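Local coordinates for uncharacterized protein (Peptoclostridium difficile 630, PDB 4YCS) that is of unknown function but, as a putative lipoprotein fragment related to PnrA-like ABC transporter substrate-binding proteins, may take part in solute uptake, at residues 67-81 with 90-103. Residues are numbered along the deposited sequence; the frame is centred on the assembly and turned at random.
Sequences DLIIAVGARFAKPLE and QQFAIIDYEYDKQP
Y99 reaches from the loop after strand 91-95 to the helix and sets its OH 2.6 Å from A77 O. The hydroxyl donates in the carbonyl plane, onto a lone pair; A77 O also accepts from the backbone N of E81 in its own helix, so the tyrosine ties loop to helix. One ring face of Y99 lies against Y97 CE1, while E81, extended with CG anti to its backbone N (chi1 -177°), runs antiparallel to the tyrosine side chain, its carboxylate plane turned 70° from the ring, and brings OE1 to 3.7 Å from Y99 CE2. Y97 offers a face to A77, whose CB sits 3.6 Å from the ring centroid, a CH-pi contact almost on the normal. Between helix and sheet, L80 splits its branches: CD1 meets F92 CD1 at 3.5 Å and CD2 packs on I94 CB. This is a beta-alpha-beta crossover, helix 77-84 linking parallel strands 68-72 and 91-95 in a sheet of order 2-1-3-4-5, consistent with the type I periplasmic-binding-protein fold. The strands are hydrogen-bonded, A71 N to A93 O at 2.9 Å being nearly straight (173°). On the sheet's other face, I95 CD1 reaches I70 CG2 and V72 CG2.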
ATOM      1  N   ASP A  67      -2.969  -9.808   3.449  1.00 25.44           N
ATOM      2  CA  ASP A  67      -1.906 -10.436   2.660  1.00 26.97           C
ATOM      3  C   ASP A  67      -1.011  -9.374   2.066  1.00 27.18           C
ATOM      4  O   ASP A  67       0.200  -9.589   1.882  1.00 29.00           O
ATOM      5  CB  ASP A  67      -2.502 -11.347   1.617  1.00 29.10           C
ATOM      6  CG  ASP A  67      -3.391 -12.422   2.263  1.00 35.17           C
ATOM      7  OD1 ASP A  67      -2.813 -13.402   2.769  1.00 37.02           O
ATOM      8  OD2 ASP A  67      -4.644 -12.257   2.309  1.00 35.97           O
ATOM      9  N   LEU A  68      -1.553  -8.161   1.903  1.00 25.43           N
ATOM     10  CA  LEU A  68      -0.752  -7.042   1.381  1.00 24.06           C
ATOM     11  C   LEU A  68      -1.241  -5.748   1.950  1.00 23.36           C
ATOM     12  O   LEU A  68      -2.448  -5.503   2.013  1.00 23.82           O
ATOM     13  CB  LEU A  68      -0.838  -7.010  -0.162  1.00 26.01           C
ATOM     14  CG  LEU A  68      -0.097  -5.902  -0.904  1.00 28.42           C
ATOM     15  CD1 LEU A  68       1.399  -6.000  -0.690  1.00 28.68           C
ATOM     16  CD2 LEU A  68      -0.399  -5.922  -2.410  1.00 30.89           C
ATOM     17  N   ILE A  69      -0.308  -4.909   2.342  1.00 21.70           N
ATOM     18  CA  ILE A  69      -0.575  -3.578   2.872  1.00 22.96           C
ATOM     19  C   ILE A  69       0.089  -2.575   1.930  1.00 24.44           C
ATOM     20  O   ILE A  69       1.323  -2.631   1.702  1.00 27.03           O
ATOM     21  CB  ILE A  69      -0.028  -3.395   4.289  1.00 22.37           C
ATOM     22  CG1 ILE A  69      -0.737  -4.349   5.237  1.00 22.89           C
ATOM     23  CG2 ILE A  69      -0.232  -1.944   4.789  1.00 25.84           C
ATOM     24  CD1 ILE A  69      -0.039  -4.589   6.552  1.00 22.41           C
ATOM     25  N   ILE A  70      -0.713  -1.715   1.331  1.00 24.33           N
ATOM     26  CA  ILE A  70      -0.238  -0.735   0.344  1.00 24.88           C
ATOM     27  C   ILE A  70      -0.293   0.700   0.920  1.00 26.39           C
ATOM     28  O   ILE A  70      -1.345   1.192   1.294  1.00 26.77           O
ATOM     29  CB  ILE A  70      -1.055  -0.761  -0.931  1.00 24.61           C
ATOM     30  CG1 ILE A  70      -1.177  -2.198  -1.471  1.00 26.23           C
ATOM     31  CG2 ILE A  70      -0.369   0.180  -1.946  1.00 27.00           C
ATOM     32  CD1 ILE A  70      -2.046  -2.380  -2.688  1.00 26.84           C
ATOM     33  N   ALA A  71       0.860   1.346   0.986  1.00 27.74           N
ATOM     34  CA  ALA A  71       0.994   2.716   1.452  1.00 29.84           C
ATOM     35  C   ALA A  71       1.152   3.645   0.220  1.00 33.80           C
ATOM     36  O   ALA A  71       1.993   3.408  -0.638  1.00 33.80           O
ATOM     37  CB  ALA A  71       2.207   2.837   2.326  1.00 30.52           C
ATOM     38  N   VAL A  72       0.319   4.680   0.144  1.00 35.37           N
ATOM     39  CA  VAL A  72       0.310   5.582  -0.994  1.00 35.82           C
ATOM     40  C   VAL A  72       0.939   6.945  -0.654  1.00 39.15           C
ATOM     41  O   VAL A  72       0.320   7.810  -0.021  1.00 43.82           O
ATOM     42  CB  VAL A  72      -1.112   5.791  -1.476  1.00 35.39           C
ATOM     43  CG1 VAL A  72      -1.127   6.626  -2.754  1.00 35.79           C
ATOM     44  CG2 VAL A  72      -1.775   4.435  -1.707  1.00 34.92           C
ATOM     45  N   GLY A  73       2.178   7.133  -1.098  1.00 45.31           N
ATOM     46  CA  GLY A  73       2.853   8.441  -0.943  1.00 44.34           C
ATOM     47  C   GLY A  73       4.198   8.330  -0.259  1.00 45.57           C
ATOM     48  O   GLY A  73       4.401   7.463   0.567  1.00 41.73           O
ATOM     49  N   ALA A  74       5.109   9.240  -0.618  1.00 46.15           N
ATOM     50  CA  ALA A  74       6.466   9.276  -0.085  1.00 46.04           C
ATOM     51  C   ALA A  74       6.490   9.587   1.410  1.00 43.32           C
ATOM     52  O   ALA A  74       7.446   9.227   2.088  1.00 43.69           O
ATOM     53  CB  ALA A  74       7.300  10.312  -0.838  1.00 49.60           C
ATOM     54  N   ARG A  75       5.454  10.220   1.945  1.00 41.90           N
ATOM     55  CA  ARG A  75       5.431  10.474   3.392  1.00 44.57           C
ATOM     56  C   ARG A  75       5.351   9.193   4.236  1.00 43.48           C
ATOM     57  O   ARG A  75       5.646   9.236   5.436  1.00 43.09           O
ATOM     58  CB  ARG A  75       4.311  11.419   3.785  1.00 47.16           C
ATOM     59  CG  ARG A  75       4.553  12.861   3.343  1.00 52.24           C
ATOM     60  CD  ARG A  75       4.028  13.847   4.372  1.00 54.86           C
ATOM     61  NE  ARG A  75       2.589  13.714   4.614  1.00 54.93           N
ATOM     62  CZ  ARG A  75       1.947  14.274   5.638  1.00 58.38           C
ATOM     63  NH1 ARG A  75       2.617  15.019   6.505  1.00 58.67           N
ATOM     64  NH2 ARG A  75       0.634  14.100   5.804  1.00 56.26           N
ATOM     65  N   PHE A  76       4.989   8.055   3.632  1.00 40.55           N
ATOM     66  CA  PHE A  76       5.001   6.769   4.373  1.00 41.29           C
ATOM     67  C   PHE A  76       6.367   6.080   4.452  1.00 43.06           C
ATOM     68  O   PHE A  76       6.518   5.109   5.225  1.00 39.71           O
ATOM     69  CB  PHE A  76       3.966   5.792   3.812  1.00 37.73           C
ATOM     70  CG  PHE A  76       2.577   6.204   4.069  1.00 37.02           C
ATOM     71  CD1 PHE A  76       2.066   6.115   5.342  1.00 36.45           C
ATOM     72  CD2 PHE A  76       1.787   6.713   3.046  1.00 36.95           C
ATOM     73  CE1 PHE A  76       0.767   6.506   5.586  1.00 39.01           C
ATOM     74  CE2 PHE A  76       0.488   7.073   3.284  1.00 40.36           C
ATOM     75  CZ  PHE A  76      -0.019   6.965   4.554  1.00 38.98           C
ATOM     76  N   ALA A  77       7.342   6.585   3.687  1.00 43.07           N
ATOM     77  CA  ALA A  77       8.659   5.946   3.550  1.00 45.97           C
ATOM     78  C   ALA A  77       9.236   5.515   4.887  1.00 46.74           C
ATOM     79  O   ALA A  77       9.473   4.318   5.121  1.00 44.77           O
ATOM     80  CB  ALA A  77       9.627   6.870   2.808  1.00 48.51           C
ATOM     81  N   LYS A  78       9.419   6.476   5.781  1.00 50.04           N
ATOM     82  CA  LYS A  78      10.060   6.203   7.077  1.00 54.60           C
ATOM     83  C   LYS A  78       9.214   5.336   8.046  1.00 48.07           C
ATOM     84  O   LYS A  78       9.736   4.387   8.606  1.00 45.14           O
ATOM     85  CB  LYS A  78      10.540   7.499   7.760  1.00 62.53           C
ATOM     86  CG  LYS A  78      11.789   8.122   7.132  1.00 72.21           C
ATOM     87  CD  LYS A  78      13.087   7.353   7.423  1.00 79.98           C
ATOM     88  CE  LYS A  78      14.305   7.994   6.752  1.00 88.33           C
ATOM     89  NZ  LYS A  78      14.289   7.855   5.266  1.00 90.86           N
ATOM     90  N   PRO A  79       7.923   5.669   8.255  1.00 45.96           N
ATOM     91  CA  PRO A  79       7.129   4.834   9.165  1.00 43.68           C
ATOM     92  C   PRO A  79       6.910   3.416   8.652  1.00 43.76           C
ATOM     93  O   PRO A  79       6.810   2.507   9.453  1.00 43.91           O
ATOM     94  CB  PRO A  79       5.807   5.585   9.297  1.00 44.98           C
ATOM     95  CG  PRO A  79       5.781   6.503   8.142  1.00 47.19           C
ATOM     96  CD  PRO A  79       7.195   6.876   7.850  1.00 43.60           C
ATOM     97  N   LEU A  80       6.893   3.233   7.339  1.00 42.64           N
ATOM     98  CA  LEU A  80       6.734   1.899   6.747  1.00 40.38           C
ATOM     99  C   LEU A  80       7.979   1.054   6.897  1.00 41.11           C
ATOM    100  O   LEU A  80       7.890  -0.138   7.195  1.00 41.12           O
ATOM    101  CB  LEU A  80       6.354   1.990   5.276  1.00 40.24           C
ATOM    102  CG  LEU A  80       6.120   0.666   4.536  1.00 40.90           C
ATOM    103  CD1 LEU A  80       4.771   0.083   4.970  1.00 40.83           C
ATOM    104  CD2 LEU A  80       6.176   0.880   3.021  1.00 40.96           C
ATOM    105  N   GLU A  81       9.142   1.637   6.666  1.00 45.06           N
ATOM    106  CA  GLU A  81      10.399   0.912   6.850  1.00 45.61           C
ATOM    107  C   GLU A  81      10.557   0.422   8.293  1.00 45.79           C
ATOM    108  O   GLU A  81      10.920  -0.732   8.535  1.00 47.65           O
ATOM    109  CB  GLU A  81      11.572   1.793   6.473  1.00 51.73           C
ATOM    110  CG  GLU A  81      12.904   1.070   6.586  1.00 60.36           C
ATOM    111  CD  GLU A  81      14.072   1.818   5.958  1.00 71.77           C
ATOM    112  OE1 GLU A  81      13.992   3.068   5.780  1.00 70.30           O
ATOM    113  OE2 GLU A  81      15.077   1.133   5.647  1.00 77.19           O
ATOM    114  N   GLN A  90       5.298 -10.056   6.602  1.00 30.06           N
ATOM    115  CA  GLN A  90       4.213  -9.203   6.078  1.00 27.76           C
ATOM    116  C   GLN A  90       4.680  -8.565   4.767  1.00 30.48           C
ATOM    117  O   GLN A  90       5.777  -8.007   4.697  1.00 31.65           O
ATOM    118  CB  GLN A  90       3.850  -8.118   7.037  1.00 27.68           C
ATOM    119  CG  GLN A  90       2.780  -7.145   6.532  1.00 28.35           C
ATOM    120  CD  GLN A  90       1.455  -7.803   6.280  1.00 27.77           C
ATOM    121  OE1 GLN A  90       0.875  -8.465   7.142  1.00 26.07           O
ATOM    122  NE2 GLN A  90       0.965  -7.642   5.072  1.00 26.86           N
ATOM    123  N   GLN A  91       3.857  -8.682   3.732  1.00 30.05           N
ATOM    124  CA  GLN A  91       4.157  -8.061   2.450  1.00 32.07           C
ATOM    125  C   GLN A  91       3.599  -6.683   2.418  1.00 30.53           C
ATOM    126  O   GLN A  91       2.425  -6.465   2.706  1.00 26.76           O
ATOM    127  CB  GLN A  91       3.592  -8.875   1.253  1.00 37.43           C
ATOM    128  CG  GLN A  91       4.164 -10.273   1.132  1.00 41.11           C
ATOM    129  CD  GLN A  91       5.674 -10.238   0.979  1.00 52.02           C
ATOM    130  OE1 GLN A  91       6.203  -9.558   0.083  1.00 55.28           O
ATOM    131  NE2 GLN A  91       6.386 -10.951   1.869  1.00 58.25           N
ATOM    132  N   PHE A  92       4.442  -5.747   1.990  1.00 30.08           N
ATOM    133  CA  PHE A  92       4.054  -4.370   1.827  1.00 30.30           C
ATOM    134  C   PHE A  92       4.401  -3.828   0.428  1.00 32.82           C
ATOM    135  O   PHE A  92       5.260  -4.373  -0.265  1.00 33.25           O
ATOM    136  CB  PHE A  92       4.806  -3.512   2.767  1.00 29.66           C
ATOM    137  CG  PHE A  92       4.705  -3.874   4.199  1.00 28.73           C
ATOM    138  CD1 PHE A  92       3.777  -3.231   5.012  1.00 27.80           C
ATOM    139  CD2 PHE A  92       5.626  -4.728   4.785  1.00 29.08           C
ATOM    140  CE1 PHE A  92       3.750  -3.472   6.364  1.00 27.10           C
ATOM    141  CE2 PHE A  92       5.597  -4.956   6.159  1.00 29.62           C
ATOM    142  CZ  PHE A  92       4.648  -4.319   6.939  1.00 28.16           C
ATOM    143  N   ALA A  93       3.714  -2.752   0.047  1.00 31.32           N
ATOM    144  CA  ALA A  93       3.982  -2.008  -1.194  1.00 33.13           C
ATOM    145  C   ALA A  93       3.918  -0.536  -0.873  1.00 34.21           C
ATOM    146  O   ALA A  93       3.137  -0.131  -0.016  1.00 34.01           O
ATOM    147  CB  ALA A  93       3.001  -2.352  -2.295  1.00 32.94           C
ATOM    148  N   ILE A  94       4.776   0.263  -1.516  1.00 34.86           N
ATOM    149  CA  ILE A  94       4.704   1.687  -1.378  1.00 35.59           C
ATOM    150  C   ILE A  94       4.651   2.331  -2.761  1.00 37.56           C
ATOM    151  O   ILE A  94       5.389   1.904  -3.664  1.00 39.83           O
ATOM    152  CB  ILE A  94       5.834   2.232  -0.516  1.00 39.14           C
ATOM    153  CG1 ILE A  94       5.576   3.706  -0.222  1.00 39.69           C
ATOM    154  CG2 ILE A  94       7.219   1.929  -1.132  1.00 40.65           C
ATOM    155  CD1 ILE A  94       6.505   4.294   0.840  1.00 43.07           C
ATOM    156  N   ILE A  95       3.726   3.281  -2.928  1.00 34.99           N
ATOM    157  CA  ILE A  95       3.549   3.999  -4.179  1.00 37.94           C
ATOM    158  C   ILE A  95       4.251   5.379  -4.138  1.00 40.79           C
ATOM    159  O   ILE A  95       4.026   6.179  -3.233  1.00 37.35           O
ATOM    160  CB  ILE A  95       2.096   4.155  -4.515  1.00 40.45           C
ATOM    161  CG1 ILE A  95       1.466   2.770  -4.718  1.00 42.71           C
ATOM    162  CG2 ILE A  95       1.919   5.004  -5.784  1.00 44.56           C
ATOM    163  CD1 ILE A  95      -0.032   2.812  -4.648  1.00 47.18           C
ATOM    164  N   ASP A  96       5.110   5.613  -5.140  1.00 46.67           N
ATOM    165  CA  ASP A  96       5.811   6.897  -5.368  1.00 45.19           C
ATOM    166  C   ASP A  96       7.029   7.066  -4.474  1.00 48.07           C
ATOM    167  O   ASP A  96       7.330   8.158  -4.011  1.00 51.35           O
ATOM    168  CB  ASP A  96       4.834   8.080  -5.215  1.00 50.24           C
ATOM    169  CG  ASP A  96       5.379   9.410  -5.833  1.00 57.13           C
ATOM    170  OD1 ASP A  96       6.105   9.362  -6.867  1.00 56.81           O
ATOM    171  OD2 ASP A  96       5.048  10.482  -5.269  1.00 51.72           O
ATOM    172  N   TYR A  97       7.741   5.971  -4.230  1.00 49.18           N
ATOM    173  CA  TYR A  97       8.980   6.015  -3.437  1.00 51.31           C
ATOM    174  C   TYR A  97       9.843   4.769  -3.667  1.00 54.42           C
ATOM    175  O   TYR A  97       9.353   3.622  -3.668  1.00 52.96           O
ATOM    176  CB  TYR A  97       8.690   6.202  -1.937  1.00 50.26           C
ATOM    177  CG  TYR A  97       9.949   6.400  -1.146  1.00 53.33           C
ATOM    178  CD1 TYR A  97      10.634   5.322  -0.602  1.00 54.16           C
ATOM    179  CD2 TYR A  97      10.483   7.671  -0.978  1.00 55.53           C
ATOM    180  CE1 TYR A  97      11.806   5.509   0.103  1.00 59.38           C
ATOM    181  CE2 TYR A  97      11.653   7.868  -0.267  1.00 56.20           C
ATOM    182  CZ  TYR A  97      12.307   6.789   0.255  1.00 59.47           C
ATOM    183  OH  TYR A  97      13.444   6.993   0.948  1.00 67.70           O
ATOM    184  N   GLU A  98      11.136   4.996  -3.830  1.00 55.10           N
ATOM    185  CA  GLU A  98      12.102   3.925  -3.980  1.00 61.59           C
ATOM    186  C   GLU A  98      13.147   4.086  -2.899  1.00 61.58           C
ATOM    187  O   GLU A  98      13.699   5.159  -2.742  1.00 64.89           O
ATOM    188  CB  GLU A  98      12.738   3.956  -5.372  1.00 69.52           C
ATOM    189  CG  GLU A  98      11.945   3.156  -6.404  1.00 77.60           C
ATOM    190  CD  GLU A  98      12.473   3.298  -7.826  1.00 85.62           C
ATOM    191  OE1 GLU A  98      13.661   2.997  -8.080  1.00 88.72           O
ATOM    192  OE2 GLU A  98      11.687   3.706  -8.703  1.00 84.54           O
ATOM    193  N   TYR A  99      13.401   3.020  -2.142  1.00 63.74           N
ATOM    194  CA  TYR A  99      14.436   3.022  -1.095  1.00 64.23           C
ATOM    195  C   TYR A  99      15.813   2.789  -1.710  1.00 67.92           C
ATOM    196  O   TYR A  99      15.938   2.056  -2.698  1.00 67.73           O
ATOM    197  CB  TYR A  99      14.176   1.905  -0.090  1.00 62.40           C
ATOM    198  CG  TYR A  99      12.940   2.095   0.739  1.00 57.90           C
ATOM    199  CD1 TYR A  99      11.706   1.636   0.304  1.00 54.36           C
ATOM    200  CD2 TYR A  99      13.010   2.728   1.957  1.00 54.39           C
ATOM    201  CE1 TYR A  99      10.569   1.829   1.065  1.00 53.03           C
ATOM    202  CE2 TYR A  99      11.886   2.921   2.722  1.00 54.45           C
ATOM    203  CZ  TYR A  99      10.664   2.458   2.279  1.00 51.46           C
ATOM    204  OH  TYR A  99       9.568   2.662   3.062  1.00 46.11           O
ATOM    205  N   ASP A 100      16.852   3.387  -1.132  1.00 72.54           N
ATOM    206  CA  ASP A 100      18.218   3.162  -1.645  1.00 77.79           C
ATOM    207  C   ASP A 100      18.612   1.728  -1.391  1.00 78.05           C
ATOM    208  O   ASP A 100      19.139   1.053  -2.275  1.00 76.80           O
ATOM    209  CB  ASP A 100      19.227   4.091  -0.985  1.00 82.98           C
ATOM    210  CG  ASP A 100      19.029   5.526  -1.389  1.00 87.70           C
ATOM    211  OD1 ASP A 100      18.977   5.807  -2.605  1.00 90.80           O
ATOM    212  OD2 ASP A 100      18.919   6.375  -0.493  1.00 91.50           O
ATOM    213  N   LYS A 101      18.330   1.279  -0.174  1.00 77.26           N
ATOM    214  CA  LYS A 101      18.515  -0.107   0.212  1.00 76.70           C
ATOM    215  C   LYS A 101      17.116  -0.727   0.473  1.00 68.87           C
ATOM    216  O   LYS A 101      16.594  -0.689   1.590  1.00 65.19           O
ATOM    217  CB  LYS A 101      19.475  -0.217   1.413  1.00 84.82           C
ATOM    218  CG  LYS A 101      19.252   0.795   2.536  1.00 93.50           C
ATOM    219  CD  LYS A 101      20.401   0.821   3.540  1.00101.82           C
ATOM    220  CE  LYS A 101      21.423   1.902   3.206  1.00107.44           C
ATOM    221  NZ  LYS A 101      22.476   2.004   4.250  1.00111.58           N
ATOM    222  N   GLN A 102      16.541  -1.291  -0.589  1.00 64.07           N
ATOM    223  CA  GLN A 102      15.170  -1.842  -0.593  1.00 63.04           C
ATOM    224  C   GLN A 102      14.914  -2.983   0.407  1.00 59.59           C
ATOM    225  O   GLN A 102      15.476  -4.059   0.277  1.00 60.10           O
ATOM    226  CB  GLN A 102      14.779  -2.324  -2.007  1.00 59.90           C
ATOM    227  CG  GLN A 102      13.267  -2.510  -2.215  1.00 60.21           C
ATOM    228  CD  GLN A 102      12.487  -1.196  -2.284  1.00 61.21           C
ATOM    229  OE1 GLN A 102      13.040  -0.153  -2.580  1.00 63.63           O
ATOM    230  NE2 GLN A 102      11.196  -1.256  -2.021  1.00 57.97           N
ATOM    231  N   PRO A 103      14.009  -2.770   1.371  1.00 58.98           N
ATOM    232  CA  PRO A 103      13.676  -3.868   2.288  1.00 57.84           C
ATOM    233  C   PRO A 103      13.035  -5.067   1.565  1.00 55.82           C
ATOM    234  O   PRO A 103      12.284  -4.896   0.604  1.00 57.57           O
ATOM    235  CB  PRO A 103      12.731  -3.215   3.301  1.00 57.98           C
ATOM    236  CG  PRO A 103      12.972  -1.744   3.163  1.00 58.53           C
ATOM    237  CD  PRO A 103      13.320  -1.525   1.730  1.00 58.34           C
TER
HETATM  238  O   HOH W   1       1.711 -10.624   3.868  1.00 24.98           O
HETATM  239  O   HOH W   2       4.440  10.826  -2.687  1.00 49.46           O